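Local coordinates for ethylbenzene dehydrogenase beta-subunit (Aromatoleum aromaticum, PDB 2IVF), which is the iron-sulfur subunit of a multi-subunit dehydrogenase, a ferredoxin-like protein that carries three SF4 clusters and one F3S cluster, at residues Q96-H99 and K100-F103; P124-G127 and Y128-E132; E316-N319 and M320-G323. One frame throughout, in Å; residues are numbered along the deposited sequence.

How the interactions relate
The three contacts follow one another along the chain, and each reaches the alpha-subunit. Interactions 1 and 2 lie on the same side of the chain's centre, their own centres about 20 Å apart and their nearest atoms about 7 Å, so they do not touch. In interaction 2 the side chain of Tyr-128 is about 8 Å from a bound SF4 cluster. Interaction 3, on helix 306-321, is remote from both: centre to centre it is about 41 Å from interaction 2 and about 55 Å from interaction 1. It holds a phosphate ion, probably from the crystallisation liquor.

Interaction 1: residues Q96-H99 and K100-F103; sequences QFNH and KEVF
Asn-98 and Glu-101 meet amide to carboxylate, the two planes 85° apart. ND2 of Asn-98 donates to OE1 of Glu-101 over 2.9 Å in a nearly straight bond; OE1 lies close to the amide plane of Asn-98, and ND2 approaches it on its anti side, somewhat out of the carboxylate plane. The position of CG between backbone N and carbonyl carbon (chi1 61°) swings the Asn-98 amide to Glu-101, whose extended chain brings its carboxylate up from the first turn. ND2 also donates to O of His-112 and OD1 accepts from N of His-114, while OE2 of Glu-101 forms a salt bridge with Lys-107. CG2 of Val-102 packs 3.4 Å from ND2 of Asn-98.

His-99 and Phe-103 run side by side in the same direction, one turn apart. CE2 of Phe-103 lies at the imidazole edge, 3.9 Å from CD2 of His-99 and 3.6 Å from CB of His-99, and the ring planes are inclined at 68°. The carbonyl O of His-99 sits over one face of the phenyl ring, toward its rim, 3.2 Å from CG of Phe-103, and accepts the N-H of Phe-103 at 2.9 Å. NE2 of His-99 donates to O of Thr-860 of the alpha-subunit, which, with the edge-to-face contact of the ring with Phe-113, holds the imidazole at the subunit interface.

Asn-98 stands at the N-cap of helix 99-104, but its side chain makes no capping bond. Its carbonyl O accepts the N-H of Val-102 at 3.1 Å, an i to i+4 bond typical of the first turn of an alpha-helix.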
# COMPACT_ATOMS: atom_id res chain seq x y z
N GLN B 96 13.82 -0.50 -14.31
CA GLN B 96 14.94 -1.22 -13.71
C GLN B 96 15.40 -0.39 -12.52
O GLN B 96 15.34 0.84 -12.55
CB GLN B 96 16.04 -1.32 -14.72
CG GLN B 96 15.51 -1.91 -16.09
CD GLN B 96 15.10 -3.34 -15.91
OE1 GLN B 96 15.92 -4.18 -15.52
NE2 GLN B 96 13.82 -3.64 -16.14
N PHE B 97 15.91 -1.07 -11.51
CA PHE B 97 16.34 -0.39 -10.28
C PHE B 97 17.79 -0.68 -10.01
O PHE B 97 18.36 -1.55 -10.62
CB PHE B 97 15.44 -0.79 -9.14
CG PHE B 97 14.05 -0.22 -9.27
CD1 PHE B 97 13.76 1.01 -8.75
CD2 PHE B 97 13.07 -0.89 -9.96
CE1 PHE B 97 12.49 1.56 -8.91
CE2 PHE B 97 11.83 -0.35 -10.11
CZ PHE B 97 11.55 0.89 -9.58
N ASN B 98 18.40 0.06 -9.09
CA ASN B 98 19.86 0.05 -8.96
C ASN B 98 20.34 -0.36 -7.58
O ASN B 98 21.23 0.26 -7.00
CB ASN B 98 20.40 1.44 -9.34
CG ASN B 98 19.89 2.53 -8.45
OD1 ASN B 98 18.75 2.47 -7.96
ND2 ASN B 98 20.72 3.54 -8.23
N HIS B 99 19.79 -1.47 -7.07
CA HIS B 99 20.13 -1.94 -5.74
C HIS B 99 21.63 -2.06 -5.50
O HIS B 99 22.14 -1.48 -4.54
CB HIS B 99 19.52 -3.32 -5.45
CG HIS B 99 18.05 -3.38 -5.61
ND1 HIS B 99 17.43 -3.50 -6.84
CD2 HIS B 99 17.06 -3.41 -4.69
CE1 HIS B 99 16.13 -3.58 -6.66
NE2 HIS B 99 15.88 -3.52 -5.36
N LYS B 100 22.33 -2.79 -6.39
CA LYS B 100 23.79 -2.98 -6.24
C LYS B 100 24.52 -1.65 -6.13
O LYS B 100 25.35 -1.46 -5.25
CB LYS B 100 24.41 -3.79 -7.41
CG LYS B 100 25.88 -4.24 -7.14
CD LYS B 100 26.50 -5.09 -8.30
CE LYS B 100 28.00 -5.07 -8.29
NZ LYS B 100 28.61 -5.88 -9.44
N GLU B 101 24.18 -0.71 -7.01
CA GLU B 101 24.82 0.59 -7.07
C GLU B 101 24.70 1.35 -5.75
O GLU B 101 25.65 1.97 -5.27
CB GLU B 101 24.20 1.43 -8.20
CG GLU B 101 24.97 2.66 -8.48
CD GLU B 101 24.43 3.47 -9.62
OE1 GLU B 101 23.20 3.55 -9.79
OE2 GLU B 101 25.27 4.06 -10.34
N VAL B 102 23.51 1.32 -5.17
CA VAL B 102 23.22 2.02 -3.92
C VAL B 102 23.84 1.32 -2.69
O VAL B 102 24.35 1.97 -1.77
CB VAL B 102 21.72 2.22 -3.75
CG1 VAL B 102 21.44 2.90 -2.41
CG2 VAL B 102 21.16 3.04 -4.92
N PHE B 103 23.86 -0.02 -2.66
CA PHE B 103 24.25 -0.73 -1.43
C PHE B 103 25.70 -1.13 -1.32
O PHE B 103 26.25 -1.22 -0.22
CB PHE B 103 23.39 -2.00 -1.28
CG PHE B 103 21.92 -1.77 -1.39
CD1 PHE B 103 21.33 -0.56 -1.01
CD2 PHE B 103 21.09 -2.80 -1.81
CE1 PHE B 103 19.96 -0.40 -1.07
CE2 PHE B 103 19.71 -2.62 -1.89
CZ PHE B 103 19.13 -1.42 -1.54

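Interaction 2: residues P124-G127 and Y128-E132; sequences PAWG and YNWDE
Trp-126 and Trp-130 slide past each other in opposite directions, their indoles oblique at 36°, each covering one face of the other with an aliphatic carbon. CB of Trp-130 sits over the six-membered ring of Trp-126, 3.7 Å from its centroid, as a CH-pi contact. A second CH-pi contact runs the other way, with CA of Trp-126 over the five-membered ring of Trp-130 at 3.9 Å from the centroid. The nearest ring atoms are CE3 of Trp-126 and CD1 of Trp-130, 3.4 Å apart. Over the same face of Trp-130 as CA lies the carbonyl O of Ala-125, 3.6 Å from CE2. OD2 of Asp-131 lies at the edge of the Trp-126 indole, near its plane, with the carboxylate turned 73° to the ring; CG of Asp-131 is 3.7 Å from CH2 of Trp-126. The same OD2 accepts from N of Lys-62.

The Trp-130 indole lies back along residues 124-127, its chi1 of -175° setting CG opposite the backbone N. The type II turn from Gly-127 to Trp-130 reverses the chain, consistent with this folding back, and is closed by a weak bond from N of Trp-130 to O of Gly-127 at 3.1 Å.

The turn belongs to the long loop between helix 99-104 and strand 136-138 and lies at the interface with the alpha-subunit, Arg-66 of the same chain making a cation-pi contact with Trp-126 and Arg-869 of the alpha-subunit another with Trp-130.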
# COMPACT_ATOMS: atom_id res chain seq x y z
N PRO B 124 12.96 7.72 -15.95
CA PRO B 124 11.65 7.73 -16.60
C PRO B 124 10.97 9.05 -16.39
O PRO B 124 11.14 9.68 -15.35
CB PRO B 124 10.90 6.61 -15.89
CG PRO B 124 11.53 6.48 -14.53
CD PRO B 124 12.97 6.93 -14.70
N ALA B 125 10.22 9.49 -17.38
CA ALA B 125 9.36 10.64 -17.23
C ALA B 125 7.90 10.21 -17.33
O ALA B 125 6.97 11.05 -17.37
CB ALA B 125 9.73 11.71 -18.31
N TRP B 126 7.70 8.89 -17.42
CA TRP B 126 6.41 8.29 -17.40
C TRP B 126 6.60 6.83 -17.03
O TRP B 126 7.73 6.30 -17.06
CB TRP B 126 5.73 8.43 -18.75
CG TRP B 126 4.36 7.86 -18.78
CD1 TRP B 126 3.99 6.65 -19.27
CD2 TRP B 126 3.18 8.46 -18.24
NE1 TRP B 126 2.64 6.46 -19.10
CE2 TRP B 126 2.12 7.56 -18.45
CE3 TRP B 126 2.90 9.68 -17.60
CZ2 TRP B 126 0.84 7.82 -18.03
CZ3 TRP B 126 1.62 9.95 -17.24
CH2 TRP B 126 0.60 9.04 -17.45
N GLY B 127 5.51 6.22 -16.62
CA GLY B 127 5.45 4.79 -16.40
C GLY B 127 4.04 4.39 -16.01
O GLY B 127 3.13 5.23 -15.93
N TYR B 128 3.87 3.11 -15.74
CA TYR B 128 2.59 2.57 -15.31
C TYR B 128 2.11 3.37 -14.09
O TYR B 128 2.87 3.55 -13.13
CB TYR B 128 2.77 1.10 -14.90
CG TYR B 128 1.47 0.53 -14.37
CD1 TYR B 128 0.40 0.33 -15.20
CD2 TYR B 128 1.30 0.30 -13.02
CE1 TYR B 128 -0.82 -0.15 -14.71
CE2 TYR B 128 0.10 -0.19 -12.51
CZ TYR B 128 -0.97 -0.39 -13.36
OH TYR B 128 -2.14 -0.87 -12.85
N ASN B 129 0.88 3.88 -14.16
CA ASN B 129 0.23 4.51 -13.02
C ASN B 129 0.98 5.76 -12.55
O ASN B 129 0.96 6.13 -11.38
CB ASN B 129 0.09 3.50 -11.87
CG ASN B 129 -0.94 3.94 -10.86
OD1 ASN B 129 -1.87 4.66 -11.22
ND2 ASN B 129 -0.77 3.55 -9.59
N TRP B 130 1.63 6.42 -13.50
CA TRP B 130 2.48 7.60 -13.18
C TRP B 130 1.60 8.73 -12.66
O TRP B 130 2.05 9.53 -11.80
CB TRP B 130 3.18 8.04 -14.46
CG TRP B 130 4.15 9.13 -14.30
CD1 TRP B 130 3.94 10.44 -14.44
CD2 TRP B 130 5.55 8.97 -14.02
NE1 TRP B 130 5.12 11.13 -14.26
CE2 TRP B 130 6.11 10.24 -13.98
CE3 TRP B 130 6.37 7.86 -13.79
CZ2 TRP B 130 7.48 10.46 -13.73
CZ3 TRP B 130 7.71 8.08 -13.46
CH2 TRP B 130 8.26 9.36 -13.46
N ASP B 131 0.39 8.82 -13.21
CA ASP B 131 -0.55 9.89 -12.85
C ASP B 131 -1.53 9.51 -11.74
O ASP B 131 -2.61 10.11 -11.57
CB ASP B 131 -1.25 10.54 -14.06
CG ASP B 131 -2.08 9.58 -14.89
OD1 ASP B 131 -2.14 8.36 -14.60
OD2 ASP B 131 -2.68 10.10 -15.86
N GLU B 132 -1.05 8.58 -10.92
CA GLU B 132 -1.74 8.15 -9.74
C GLU B 132 -2.18 9.31 -8.86
O GLU B 132 -1.38 10.20 -8.55
CB GLU B 132 -0.86 7.18 -8.96
CG GLU B 132 -1.56 6.45 -7.82
CD GLU B 132 -0.66 5.45 -7.16
OE1 GLU B 132 0.56 5.69 -7.12
OE2 GLU B 132 -1.19 4.45 -6.64

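Interaction 3: residues E316-N319 and M320-G323; sequences EREN and MRAG. With PO4 (phosphate ion), chain P.
The last turns of helix 306-321, closed by a Schellman motif at Gly-323, hold a phosphate ion, probably from the crystallisation liquor, between two arginines one turn apart. NH1 and NH2 of Arg-321 both donate to O4 of the phosphate, each over 3.0 Å, so the ion meets the edge of that guanidinium. NH1 of Arg-317 donates to phosphate O2 at 3.0 Å. The two guanidinium planes are 51° apart, and NH2 of Arg-321 lies over one face of the Arg-317 group.

Glu-318 bends at chi2 (58°), bringing OE1 to 2.9 Å from NH1 of Arg-321 in a salt bridge; the same NH1 thus serves carboxylate and phosphate. Elsewhere on the turn, ND2 of Asn-319 donates to OE1 of Glu-316 at 3.1 Å, reaching it from above the carboxylate plane; this OE1 is also hydrogen-bonded to OG of Ser-326.

His-314 adds a further bond to the phosphate. NH2 of Arg-317 forms a salt bridge with Asp-293 of the alpha-subunit, and NE of Arg-317 donates to O of Arg-272 of the alpha-subunit. Glu-316 and Met-320 pack against helix 327-333, which follows in the chain.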
# COMPACT_ATOMS: atom_id res chain seq x y z
N GLU B 316 -31.93 3.49 -4.32
CA GLU B 316 -31.85 2.17 -3.70
C GLU B 316 -31.13 2.28 -2.37
O GLU B 316 -31.50 1.62 -1.39
CB GLU B 316 -31.17 1.19 -4.62
CG GLU B 316 -32.08 0.75 -5.79
CD GLU B 316 -33.46 0.30 -5.35
OE1 GLU B 316 -33.57 -0.41 -4.35
OE2 GLU B 316 -34.45 0.67 -6.01
N ARG B 317 -30.11 3.10 -2.34
CA ARG B 317 -29.42 3.35 -1.10
C ARG B 317 -30.37 3.95 -0.07
O ARG B 317 -30.38 3.53 1.08
CB ARG B 317 -28.26 4.27 -1.38
CG ARG B 317 -27.49 4.61 -0.18
CD ARG B 317 -26.25 5.39 -0.56
NE ARG B 317 -25.56 5.79 0.65
CZ ARG B 317 -24.87 6.91 0.79
NH1 ARG B 317 -24.86 7.83 -0.17
NH2 ARG B 317 -24.25 7.12 1.93
N GLU B 318 -31.22 4.88 -0.48
CA GLU B 318 -32.25 5.39 0.39
C GLU B 318 -33.27 4.33 0.83
O GLU B 318 -33.69 4.33 1.99
CB GLU B 318 -32.99 6.57 -0.25
CG GLU B 318 -34.14 7.08 0.60
CD GLU B 318 -33.75 7.53 1.99
OE1 GLU B 318 -32.60 7.98 2.21
OE2 GLU B 318 -34.65 7.46 2.88
N ASN B 319 -33.64 3.44 -0.07
CA ASN B 319 -34.52 2.32 0.32
C ASN B 319 -33.90 1.52 1.47
O ASN B 319 -34.60 1.14 2.41
CB ASN B 319 -34.78 1.41 -0.88
CG ASN B 319 -35.69 2.05 -1.91
OD1 ASN B 319 -36.52 2.91 -1.61
ND2 ASN B 319 -35.56 1.59 -3.14
N MET B 320 -32.60 1.26 1.37
CA MET B 320 -31.88 0.53 2.43
C MET B 320 -31.90 1.26 3.73
O MET B 320 -32.24 0.70 4.78
CB MET B 320 -30.42 0.34 2.06
CG MET B 320 -30.27 -0.66 1.07
SD MET B 320 -30.47 -2.29 1.78
CE MET B 320 -28.86 -2.56 2.50
N ARG B 321 -31.50 2.51 3.66
CA ARG B 321 -31.42 3.34 4.80
C ARG B 321 -32.74 3.46 5.49
O ARG B 321 -32.79 3.43 6.72
CB ARG B 321 -30.92 4.73 4.39
CG ARG B 321 -30.52 5.59 5.54
CD ARG B 321 -30.38 7.01 5.11
NE ARG B 321 -29.05 7.29 4.58
CZ ARG B 321 -28.75 7.59 3.31
NH1 ARG B 321 -29.69 7.64 2.38
NH2 ARG B 321 -27.48 7.88 3.01
N ALA B 322 -33.83 3.56 4.73
CA ALA B 322 -35.17 3.68 5.28
C ALA B 322 -35.81 2.38 5.82
O ALA B 322 -36.97 2.41 6.26
CB ALA B 322 -36.07 4.29 4.25
N GLY B 323 -35.10 1.25 5.78
CA GLY B 323 -35.65 -0.04 6.24
C GLY B 323 -36.55 -0.73 5.23
O GLY B 323 -37.27 -1.68 5.56
P PO4 P . -28.50 8.79 -1.08
O1 PO4 P . -29.52 7.65 -1.08
O2 PO4 P . -27.26 8.30 -1.84
O3 PO4 P . -29.07 10.03 -1.76
O4 PO4 P . -28.14 9.12 0.35